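Local coordinates for protein putative oxidoreductase (Klebsiella pneumoniae subsp. pneumoniae MGH 78578, PDB 3E82) that probably works as an NAD(P)-dependent oxidoreductase of the Gfo/Idh/MocA family, on a substrate that is not known, at residues B[13-17]-B[18-22]; B[41-44]-B[45-49]; B[77-80]-B[81-85]; B[259-263]-B[264-268]; B[299-302]-B[303-307]. All blocks are in the same frame, centred on the assembly; numbering follows the deposited sequence.

Contact 1: B[13-17]-B[18-22]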
# COMPACT_ATOMS: atom_id res chain seq x y z
N ILE B 13 6.62 -37.15 -8.15
CA ILE B 13 5.42 -37.67 -7.50
C ILE B 13 4.22 -36.80 -7.83
O ILE B 13 4.08 -35.68 -7.33
CB ILE B 13 5.61 -37.72 -5.97
CG1 ILE B 13 6.92 -38.44 -5.62
CG2 ILE B 13 4.41 -38.39 -5.31
CD1 ILE B 13 7.05 -39.85 -6.20
N GLY B 14 3.34 -37.33 -8.68
CA GLY B 14 2.16 -36.59 -9.08
C GLY B 14 2.34 -35.96 -10.44
O GLY B 14 3.33 -35.28 -10.70
N TYR B 15 1.39 -36.21 -11.33
CA TYR B 15 1.44 -35.64 -12.67
C TYR B 15 0.18 -34.83 -12.88
O TYR B 15 -0.50 -34.92 -13.91
CB TYR B 15 1.54 -36.73 -13.73
CG TYR B 15 2.08 -36.21 -15.04
CD1 TYR B 15 3.37 -35.70 -15.12
CD2 TYR B 15 1.30 -36.23 -16.20
CE1 TYR B 15 3.88 -35.21 -16.32
CE2 TYR B 15 1.80 -35.74 -17.40
CZ TYR B 15 3.08 -35.23 -17.46
OH TYR B 15 3.58 -34.75 -18.64
N GLY B 16 -0.15 -34.04 -11.86
CA GLY B 16 -1.30 -33.18 -11.95
C GLY B 16 -0.86 -31.92 -12.67
O GLY B 16 0.17 -31.91 -13.36
N PHE B 17 -1.62 -30.85 -12.49
CA PHE B 17 -1.30 -29.59 -13.14
C PHE B 17 0.15 -29.13 -12.94
O PHE B 17 0.85 -28.86 -13.91
CB PHE B 17 -2.24 -28.50 -12.63
CG PHE B 17 -1.81 -27.13 -13.00
CD1 PHE B 17 -1.96 -26.66 -14.30
CD2 PHE B 17 -1.19 -26.31 -12.06
CE1 PHE B 17 -1.49 -25.40 -14.66
CE2 PHE B 17 -0.72 -25.05 -12.41
CZ PHE B 17 -0.87 -24.59 -13.71
N VAL B 18 0.58 -29.03 -11.69
CA VAL B 18 1.93 -28.58 -11.39
C VAL B 18 3.02 -29.53 -11.87
O VAL B 18 4.03 -29.10 -12.43
CB VAL B 18 2.10 -28.32 -9.88
CG1 VAL B 18 3.54 -27.92 -9.57
CG2 VAL B 18 1.15 -27.20 -9.44
N GLY B 19 2.83 -30.83 -11.66
CA GLY B 19 3.82 -31.79 -12.09
C GLY B 19 4.02 -31.78 -13.59
O GLY B 19 5.15 -31.84 -14.08
N LYS B 20 2.91 -31.67 -14.33
CA LYS B 20 2.95 -31.66 -15.79
C LYS B 20 3.38 -30.34 -16.42
O LYS B 20 4.14 -30.32 -17.39
CB LYS B 20 1.58 -32.06 -16.35
CG LYS B 20 1.43 -31.89 -17.87
CD LYS B 20 -0.02 -32.12 -18.31
CE LYS B 20 -0.17 -32.26 -19.82
NZ LYS B 20 0.28 -31.05 -20.57
N THR B 21 2.88 -29.23 -15.87
CA THR B 21 3.17 -27.91 -16.43
C THR B 21 4.51 -27.31 -16.04
O THR B 21 5.13 -26.62 -16.84
CB THR B 21 2.06 -26.90 -16.05
OG1 THR B 21 0.78 -27.51 -16.24
CG2 THR B 21 2.15 -25.66 -16.92
N PHE B 22 4.94 -27.57 -14.81
CA PHE B 22 6.19 -27.02 -14.29
C PHE B 22 7.37 -27.98 -14.20
O PHE B 22 8.30 -27.93 -15.01
CB PHE B 22 5.95 -26.43 -12.89
CG PHE B 22 5.26 -25.09 -12.90
CD1 PHE B 22 6.00 -23.92 -12.68
CD2 PHE B 22 3.90 -25.00 -13.15
CE1 PHE B 22 5.37 -22.67 -12.70
CE2 PHE B 22 3.26 -23.75 -13.18
CZ PHE B 22 3.99 -22.58 -12.95
O HOH W 1 5.06 -32.35 -18.86
O HOH W 2 0.92 -32.25 -9.97

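Contact 2: B[41-44]-B[45-49]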
# COMPACT_ATOMS: atom_id res chain seq x y z
N ARG B 41 -1.61 -42.49 -11.06
CA ARG B 41 -2.58 -43.56 -11.26
C ARG B 41 -3.05 -43.63 -12.71
O ARG B 41 -3.76 -44.56 -13.08
CB ARG B 41 -3.81 -43.33 -10.36
CG ARG B 41 -3.53 -43.34 -8.88
CD ARG B 41 -3.03 -44.70 -8.42
NE ARG B 41 -2.70 -44.71 -6.99
CZ ARG B 41 -2.31 -45.79 -6.33
NH1 ARG B 41 -2.20 -46.96 -6.96
NH2 ARG B 41 -2.01 -45.71 -5.04
N ASP B 42 -2.64 -42.65 -13.51
CA ASP B 42 -3.04 -42.60 -14.92
C ASP B 42 -1.83 -42.70 -15.86
O ASP B 42 -1.32 -41.69 -16.32
CB ASP B 42 -3.78 -41.30 -15.21
CG ASP B 42 -4.42 -41.28 -16.58
OD1 ASP B 42 -4.04 -42.13 -17.42
OD2 ASP B 42 -5.28 -40.42 -16.83
N GLU B 43 -1.40 -43.93 -16.14
CA GLU B 43 -0.26 -44.15 -17.01
C GLU B 43 -0.39 -43.44 -18.36
O GLU B 43 0.49 -42.68 -18.76
CB GLU B 43 -0.02 -45.64 -17.24
CG GLU B 43 1.14 -45.91 -18.19
CD GLU B 43 1.45 -47.38 -18.36
OE1 GLU B 43 0.55 -48.13 -18.82
OE2 GLU B 43 2.59 -47.79 -18.04
N GLU B 44 -1.49 -43.69 -19.06
CA GLU B 44 -1.72 -43.08 -20.36
C GLU B 44 -1.53 -41.57 -20.38
O GLU B 44 -0.91 -41.03 -21.30
CB GLU B 44 -3.13 -43.43 -20.87
CG GLU B 44 -3.25 -44.84 -21.41
CD GLU B 44 -4.70 -45.22 -21.71
OE1 GLU B 44 -5.47 -45.45 -20.75
OE2 GLU B 44 -5.06 -45.29 -22.90
N LYS B 45 -2.07 -40.88 -19.38
CA LYS B 45 -1.92 -39.43 -19.32
C LYS B 45 -0.44 -39.05 -19.30
O LYS B 45 -0.01 -38.12 -19.98
CB LYS B 45 -2.61 -38.87 -18.08
CG LYS B 45 -2.45 -37.36 -17.92
CD LYS B 45 -3.16 -36.84 -16.67
CE LYS B 45 -2.55 -37.42 -15.40
NZ LYS B 45 -3.22 -36.92 -14.17
N VAL B 46 0.33 -39.78 -18.50
CA VAL B 46 1.76 -39.53 -18.39
C VAL B 46 2.46 -39.87 -19.70
O VAL B 46 3.13 -39.02 -20.29
CB VAL B 46 2.39 -40.37 -17.26
CG1 VAL B 46 3.87 -40.04 -17.13
CG2 VAL B 46 1.66 -40.10 -15.95
N LYS B 47 2.29 -41.11 -20.14
CA LYS B 47 2.91 -41.56 -21.38
C LYS B 47 2.61 -40.66 -22.58
O LYS B 47 3.43 -40.53 -23.48
CB LYS B 47 2.46 -43.00 -21.69
CG LYS B 47 2.95 -44.05 -20.69
CD LYS B 47 4.42 -44.34 -20.86
CE LYS B 47 4.87 -45.52 -20.00
NZ LYS B 47 6.31 -45.86 -20.24
N ARG B 48 1.44 -40.02 -22.59
CA ARG B 48 1.09 -39.13 -23.70
C ARG B 48 2.11 -38.00 -23.88
O ARG B 48 2.32 -37.52 -25.00
CB ARG B 48 -0.31 -38.54 -23.52
CG ARG B 48 -1.44 -39.41 -24.07
CD ARG B 48 -2.74 -38.63 -24.24
NE ARG B 48 -3.40 -38.33 -22.98
CZ ARG B 48 -3.95 -39.24 -22.18
NH1 ARG B 48 -3.92 -40.53 -22.51
NH2 ARG B 48 -4.52 -38.87 -21.04
N ASP B 49 2.73 -37.58 -22.78
CA ASP B 49 3.72 -36.51 -22.81
C ASP B 49 5.14 -37.07 -22.75
O ASP B 49 6.03 -36.62 -23.47
CB ASP B 49 3.54 -35.56 -21.62
CG ASP B 49 2.24 -34.78 -21.67
OD1 ASP B 49 1.76 -34.49 -22.78
OD2 ASP B 49 1.72 -34.43 -20.59
O HOH W 3 5.66 -47.23 -17.40

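Contact 3: B[77-80]-B[81-85]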
# COMPACT_ATOMS: atom_id res chain seq x y z
N ASN B 77 -1.60 -31.29 -1.54
CA ASN B 77 -1.05 -30.61 -0.36
C ASN B 77 -0.90 -31.46 0.90
O ASN B 77 0.14 -31.43 1.56
CB ASN B 77 -1.90 -29.38 -0.03
CG ASN B 77 -1.62 -28.20 -0.95
OD1 ASN B 77 -1.21 -28.38 -2.10
ND2 ASN B 77 -1.84 -26.99 -0.44
N ALA B 78 -1.94 -32.21 1.25
CA ALA B 78 -1.91 -33.05 2.44
C ALA B 78 -0.91 -34.20 2.39
O ALA B 78 -0.63 -34.82 3.42
CB ALA B 78 -3.31 -33.60 2.71
N THR B 79 -0.36 -34.48 1.21
CA THR B 79 0.60 -35.58 1.06
C THR B 79 2.07 -35.13 1.13
O THR B 79 2.97 -35.94 1.27
CB THR B 79 0.40 -36.32 -0.29
OG1 THR B 79 0.85 -35.48 -1.37
CG2 THR B 79 -1.06 -36.65 -0.50
N HIS B 80 2.28 -33.82 1.04
CA HIS B 80 3.64 -33.28 1.06
C HIS B 80 4.47 -33.70 2.27
O HIS B 80 5.54 -34.30 2.11
CB HIS B 80 3.59 -31.75 0.95
CG HIS B 80 3.10 -31.26 -0.38
ND1 HIS B 80 3.09 -29.92 -0.72
CD2 HIS B 80 2.61 -31.93 -1.45
CE1 HIS B 80 2.61 -29.79 -1.95
NE2 HIS B 80 2.31 -30.99 -2.41
N ALA B 81 4.00 -33.41 3.47
CA ALA B 81 4.74 -33.74 4.69
C ALA B 81 5.00 -35.24 4.84
O ALA B 81 6.14 -35.66 5.07
CB ALA B 81 4.00 -33.21 5.91
N PRO B 82 3.96 -36.08 4.72
CA PRO B 82 4.18 -37.52 4.86
C PRO B 82 5.09 -38.14 3.80
O PRO B 82 5.94 -38.97 4.14
CB PRO B 82 2.76 -38.09 4.84
CG PRO B 82 1.96 -37.07 4.10
CD PRO B 82 2.52 -35.77 4.60
N LEU B 83 4.93 -37.76 2.54
CA LEU B 83 5.78 -38.30 1.47
C LEU B 83 7.23 -37.83 1.60
O LEU B 83 8.16 -38.57 1.29
CB LEU B 83 5.24 -37.93 0.09
CG LEU B 83 4.01 -38.71 -0.37
CD1 LEU B 83 3.44 -38.11 -1.65
CD2 LEU B 83 4.41 -40.17 -0.59
N ALA B 84 7.41 -36.59 2.05
CA ALA B 84 8.75 -36.04 2.22
C ALA B 84 9.40 -36.85 3.34
O ALA B 84 10.58 -37.19 3.29
CB ALA B 84 8.68 -34.57 2.61
N ARG B 85 8.60 -37.16 4.36
CA ARG B 85 9.07 -37.93 5.50
C ARG B 85 9.53 -39.32 5.04
O ARG B 85 10.60 -39.79 5.42
CB ARG B 85 7.94 -38.08 6.52
CG ARG B 85 8.41 -38.22 7.94
CD ARG B 85 7.23 -38.26 8.90
NE ARG B 85 7.53 -37.61 10.17
CZ ARG B 85 7.36 -36.31 10.41
NH1 ARG B 85 6.88 -35.52 9.46
NH2 ARG B 85 7.66 -35.80 11.60
O HOH W 4 1.59 -32.00 3.88

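Contact 4: B[259-263]-B[264-268]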
# COMPACT_ATOMS: atom_id res chain seq x y z
N GLU B 259 5.46 -18.26 -16.32
CA GLU B 259 4.28 -19.08 -16.07
C GLU B 259 3.38 -19.15 -17.30
O GLU B 259 2.93 -20.23 -17.68
CB GLU B 259 3.49 -18.55 -14.87
CG GLU B 259 2.34 -19.48 -14.48
CD GLU B 259 1.48 -18.94 -13.36
OE1 GLU B 259 0.82 -17.89 -13.55
OE2 GLU B 259 1.45 -19.57 -12.28
N SER B 260 3.11 -18.00 -17.92
CA SER B 260 2.26 -17.95 -19.11
C SER B 260 2.90 -18.76 -20.22
O SER B 260 2.20 -19.44 -20.98
CB SER B 260 2.06 -16.52 -19.58
OG SER B 260 1.53 -15.73 -18.54
N GLN B 261 4.22 -18.67 -20.33
CA GLN B 261 4.92 -19.42 -21.35
C GLN B 261 4.74 -20.92 -21.09
O GLN B 261 4.41 -21.68 -22.00
CB GLN B 261 6.40 -19.03 -21.37
CG GLN B 261 6.64 -17.59 -21.84
CD GLN B 261 8.10 -17.24 -21.96
OE1 GLN B 261 8.84 -17.26 -20.97
NE2 GLN B 261 8.54 -16.90 -23.17
N LEU B 262 4.91 -21.34 -19.84
CA LEU B 262 4.75 -22.75 -19.48
C LEU B 262 3.33 -23.23 -19.80
O LEU B 262 3.15 -24.30 -20.36
CB LEU B 262 5.04 -22.98 -17.99
CG LEU B 262 6.51 -22.98 -17.55
CD1 LEU B 262 6.57 -23.11 -16.03
CD2 LEU B 262 7.27 -24.14 -18.24
N LEU B 263 2.34 -22.42 -19.43
CA LEU B 263 0.95 -22.77 -19.69
C LEU B 263 0.71 -22.93 -21.19
O LEU B 263 -0.11 -23.73 -21.61
CB LEU B 263 0.01 -21.69 -19.15
CG LEU B 263 -0.15 -21.63 -17.63
CD1 LEU B 263 -0.95 -20.40 -17.23
CD2 LEU B 263 -0.84 -22.90 -17.15
N ALA B 264 1.44 -22.15 -21.98
CA ALA B 264 1.32 -22.19 -23.43
C ALA B 264 2.17 -23.30 -24.02
O ALA B 264 2.22 -23.48 -25.24
CB ALA B 264 1.72 -20.84 -24.02
N GLY B 265 2.86 -24.04 -23.16
CA GLY B 265 3.69 -25.14 -23.62
C GLY B 265 5.03 -24.77 -24.23
O GLY B 265 5.58 -25.56 -24.99
N VAL B 266 5.56 -23.60 -23.89
CA VAL B 266 6.86 -23.18 -24.40
C VAL B 266 7.92 -24.01 -23.67
O VAL B 266 7.83 -24.20 -22.47
CB VAL B 266 7.12 -21.68 -24.09
CG1 VAL B 266 8.53 -21.30 -24.50
CG2 VAL B 266 6.10 -20.80 -24.81
N VAL B 267 8.92 -24.50 -24.39
CA VAL B 267 9.97 -25.31 -23.77
C VAL B 267 10.94 -24.45 -22.98
O VAL B 267 11.55 -23.52 -23.52
CB VAL B 267 10.78 -26.12 -24.81
CG1 VAL B 267 11.94 -26.83 -24.13
CG2 VAL B 267 9.88 -27.14 -25.51
N PRO B 268 11.10 -24.74 -21.67
CA PRO B 268 12.02 -23.97 -20.82
C PRO B 268 13.43 -23.96 -21.40
O PRO B 268 13.96 -25.01 -21.78
CB PRO B 268 11.95 -24.70 -19.48
CG PRO B 268 10.55 -25.24 -19.46
CD PRO B 268 10.38 -25.76 -20.88

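Contact 5: B[299-302]-B[303-307]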
# COMPACT_ATOMS: atom_id res chain seq x y z
N GLN B 299 13.55 -19.79 -14.16
CA GLN B 299 13.40 -20.63 -12.98
C GLN B 299 14.12 -21.99 -13.10
O GLN B 299 14.19 -22.74 -12.12
CB GLN B 299 11.91 -20.83 -12.66
CG GLN B 299 11.09 -21.55 -13.70
CD GLN B 299 9.61 -21.50 -13.38
OE1 GLN B 299 9.13 -22.17 -12.46
NE2 GLN B 299 8.87 -20.69 -14.13
N ARG B 300 14.66 -22.31 -14.27
CA ARG B 300 15.39 -23.55 -14.43
C ARG B 300 16.59 -23.48 -13.48
O ARG B 300 17.19 -24.50 -13.13
CB ARG B 300 15.90 -23.72 -15.88
CG ARG B 300 14.81 -23.91 -16.92
CD ARG B 300 15.35 -23.84 -18.36
NE ARG B 300 16.47 -24.76 -18.57
CZ ARG B 300 17.75 -24.41 -18.59
NH1 ARG B 300 18.09 -23.13 -18.41
NH2 ARG B 300 18.69 -25.33 -18.79
N GLN B 301 16.93 -22.26 -13.05
CA GLN B 301 18.04 -22.06 -12.14
C GLN B 301 17.82 -22.84 -10.85
O GLN B 301 18.77 -23.35 -10.26
CB GLN B 301 18.22 -20.57 -11.80
CG GLN B 301 18.92 -19.74 -12.88
CD GLN B 301 20.37 -20.17 -13.10
OE1 GLN B 301 21.14 -20.29 -12.15
NE2 GLN B 301 20.75 -20.38 -14.35
N TYR B 302 16.57 -22.95 -10.41
CA TYR B 302 16.28 -23.70 -9.19
C TYR B 302 16.84 -25.13 -9.32
O TYR B 302 17.53 -25.61 -8.43
CB TYR B 302 14.78 -23.79 -8.93
CG TYR B 302 14.45 -24.61 -7.70
CD1 TYR B 302 14.49 -24.04 -6.43
CD2 TYR B 302 14.14 -25.98 -7.81
CE1 TYR B 302 14.24 -24.80 -5.29
CE2 TYR B 302 13.89 -26.75 -6.66
CZ TYR B 302 13.94 -26.15 -5.41
OH TYR B 302 13.73 -26.89 -4.27
N TYR B 303 16.53 -25.79 -10.43
CA TYR B 303 16.99 -27.16 -10.64
C TYR B 303 18.48 -27.25 -10.98
O TYR B 303 19.14 -28.22 -10.62
CB TYR B 303 16.14 -27.84 -11.71
CG TYR B 303 14.85 -28.41 -11.16
CD1 TYR B 303 14.86 -29.43 -10.21
CD2 TYR B 303 13.61 -27.89 -11.54
CE1 TYR B 303 13.68 -29.93 -9.65
CE2 TYR B 303 12.41 -28.38 -10.99
CZ TYR B 303 12.46 -29.40 -10.05
OH TYR B 303 11.30 -29.89 -9.48
N MSE B 304 19.01 -26.25 -11.67
CA MSE B 304 20.43 -26.26 -12.01
C MSE B 304 21.23 -26.13 -10.72
O MSE B 304 22.26 -26.79 -10.54
CB MSE B 304 20.76 -25.11 -12.95
CG MSE B 304 19.93 -25.12 -14.22
SE MSE B 304 20.39 -23.69 -15.43
CE MSE B 304 18.87 -22.54 -15.26
N LEU B 305 20.74 -25.30 -9.81
CA LEU B 305 21.42 -25.10 -8.53
C LEU B 305 21.23 -26.29 -7.59
O LEU B 305 22.15 -26.68 -6.87
CB LEU B 305 20.93 -23.80 -7.88
CG LEU B 305 21.30 -22.52 -8.65
CD1 LEU B 305 20.64 -21.31 -8.00
CD2 LEU B 305 22.82 -22.34 -8.67
N ILE B 306 20.04 -26.89 -7.60
CA ILE B 306 19.80 -28.06 -6.76
C ILE B 306 20.74 -29.16 -7.27
O ILE B 306 21.31 -29.93 -6.49
CB ILE B 306 18.33 -28.55 -6.89
CG1 ILE B 306 17.40 -27.67 -6.04
CG2 ILE B 306 18.25 -30.03 -6.52
CD1 ILE B 306 17.51 -27.86 -4.53
N ARG B 307 20.87 -29.23 -8.59
CA ARG B 307 21.76 -30.20 -9.24
C ARG B 307 23.17 -29.98 -8.71
O ARG B 307 23.81 -30.89 -8.19
CB ARG B 307 21.75 -30.00 -10.76
CG ARG B 307 22.68 -30.92 -11.53
CD ARG B 307 22.86 -30.43 -12.97
NE ARG B 307 23.38 -29.07 -12.97
CZ ARG B 307 23.44 -28.27 -14.03
NH1 ARG B 307 23.01 -28.69 -15.21
NH2 ARG B 307 23.92 -27.04 -13.89

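Contact 1: B[13-17]-B[18-22]
Gly16 hands the chain from the loop after strand 8-13 into helix 17-28 as its N-cap, and its carbonyl O receives Lys20 N at 2.9 Å. One residue on, Phe17 O is gripped twice: Thr21 N reaches it at 2.8 Å and the hydroxyl Thr21 OG1 at 2.7 Å, the two donors coming from opposite faces of the carbonyl plane. With OG1 set anti to the carbonyl carbon of its own residue (chi1 -45°), the Thr21 hydroxyl folds back on the preceding turn, and Thr21 CB lies over one face of the Phe17 ring. On the other flank of the turn the Tyr15 ring lies under the aliphatic root of Lys20. Lys20 CB sits over the ring face, 3.8 Å from the centroid of Tyr15, a CH-pi contact, while CG reaches the phenol end. Beyond the ring, Tyr15 OH bonds to Asp49 and also accepts a hydrogen bond from a water that donates to Lys20 O as well. Gly19, with no side chain, packs its CA against Gly14 O at 3.8 Å, so the helix starts close against the loop. Gly14, Gly16 and Gly19 fit the GxGxxG pattern, and this strand-turn-helix resembles the dinucleotide-binding loop of Rossmann folds, consistent with a role in NAD(P) binding.

Contact 2: B[41-44]-B[45-49]
Asp42 caps the first turn of helix 43-49, the helix of the beta-alpha-beta unit that joins strands 33-39 and 54-56 in the Rossmann domain. Its OD1 takes the backbone N of Lys45 at 3.0 Å along a straight N-H, though the donor stands above the carboxylate plane, 67° out of it. With CG anti to the backbone N (chi1 -171°), the carboxylate is carried over the helix start, where Asp42 OD2 also rests against Lys45 CB at 3.3 Å. The side chains of Asp42 and Lys45 run at about a right angle, and the ammonium leads away toward Tyr15 O, to which it makes a weak bond. Glu43 and Lys47 lie one turn apart and touch through their methylenes, CG to CG at 3.6 Å. Their charged ends do not meet directly; a water bridges Glu43 OE2 and Lys47 NZ, weakly on the lysine side, and the firmer partner of that ammonium is Val53 O. Ser40 OG, just upstream, binds Asp42 N and so helps to place the cap. Arg48, bent at chi3 (-73°), folds its guanidinium back over the preceding turn, laying one face on Glu44 O, which stands 3.3 Å from the guanidinium plane.

Contact 3: B[77-80]-B[81-85]
The start of helix 80-89, which follows strand 70-73 of the parallel Rossmann sheet, is built by this contact between Thr79 and His80 and the turn beyond them. Thr79 O receives Leu83 N at 3.0 Å, and His80 O receives Ala84 N at the same length. The side chains of Thr79 and Leu83 run parallel on one side of the turn, with Leu83 CD1 3.7 Å from Thr79 OG1. Thr79 holds that hydroxyl between its backbone N and carbonyl carbon (chi1 72°), from where OG1 bonds to Ser75 OG and Pro76 O and ties the helix start back to the loop before it. Pro82 fits the first turn, where its lack of an N-H costs no helical bond: its CG and CD pack against the carbonyl oxygens of Ala78 and Thr79, CG coming to 3.2 Å from Thr79 O. A water bridges the turn, donating to Asn77 O and accepting from Ala81 N, 2.8 Å from each. The imidazole of His80, one face of which lies over Asn77 CA, is fixed at both nitrogens, ND1 by Pro99 O and NE2 by Ser75 O. Around this turn, His80 and Ala84 lean on strands 70-73 and 93-96, Leu83 on strand 70-73, and Ala81, Ala84 and Arg85 on helix 104-116, where Arg85 forms a salt bridge with Glu109.

Contact 4: B[259-263]-B[264-268]
Leu262 reaches from the last turn of helix 258-263 to Pro268 in the loop that follows. From its CB the chain leaves with CG anti to the carbonyl carbon (chi1 -76°), and at the fork CD2 meets Pro268 CG at 3.7 Å, the two side chains crossing at about a right angle. The other branch, CD1, packs against Phe22 of helix 17-28 and against Gln299. Between the two residues the backbone turns back on itself in a Schellman motif. Val266 N donates to Gln261 O at 2.9 Å with a nearly linear N-H, and Gly265 N donates to Leu262 O at 2.8 Å, both from above the plane of the carbonyl they meet. Gly265 takes a positive phi (78°), the left-handed conformation with which a Schellman motif ends the helix. Ala264 N still keeps the regular helical bond to Ser260 O, with a weak second one to Gln261 O. Val266 folds back under the same turn, its CB 3.9 Å from Gln261 CB, so an apolar contact lies beside the backbone bond that these residues share. The amide of Gln261 points on into the loop, NE2 to Asp272 O and OE1 to Gly274 N. The helix end thus lies in the C-terminal domain but against helix 17-28 of the Rossmann domain, with Leu263 on Phe17, Glu259 and Leu262 on Phe22, and Pro268 on Pro25.

Contact 5: B[299-302]-B[303-307]
Gln301 O accepts Leu305 N at 2.8 Å, the shortest of three successive backbone bonds that wind the first turns of helix 300-310; Arg300 O takes Met304 N and Tyr302 O takes Ile306 N at 2.9 Å each. The Tyr302 ring projects with CG anti to its backbone N (chi1 178°), alongside the next turn, and Ile306 CG1 sits over one of its faces, 4.0 Å from the centroid, in a CH-pi contact. Tyr302 also turns its edge toward the face of Tyr303 in a T-shaped stack, the centroids 5.4 Å apart and the planes at 87°, with Tyr302 CD2 over the centre of the neighbouring ring. On another flank of the helix Met304, modelled as selenomethionine, reaches back along the turn to lie beside Arg300 and Gln301, although the placement of its end is doubtful. Arg300 itself has its polar partners outside the helix, NH1 in a salt bridge with Asp298 and NE on Ser29 OG. The two tyrosine rings, with Ile306 over one of them, turn their hydroxyls to the Rossmann domain, each hydrogen-bonded there, Tyr302 OH to Ser122 OG and Tyr303 OH to His23 ND1, so that these buried phenols keep polar partners across the domain boundary while their rings pack against each other.

In the fold
All five contacts are local and follow one another in series, so none nests in or crosses another. Contact 1 closes the loop between strand 8-13 and helix 17-28, contact 2 starts helix 43-49, and contact 3 starts helix 80-89; all belong to the Rossmann domain. Contact 2 touches contact 1 through Asp49 and Lys45, while contact 3 reaches it by Leu83 against Ile13. In the C-terminal domain, contact 4 ends helix 258-263 and contact 5 opens helix 300-310. These two meet where Pro268 packs on Arg300, and both press on Phe22 of contact 1, so helix 17-28 ties the domains together. Contacts 2 and 5 have centres about 25 Å apart.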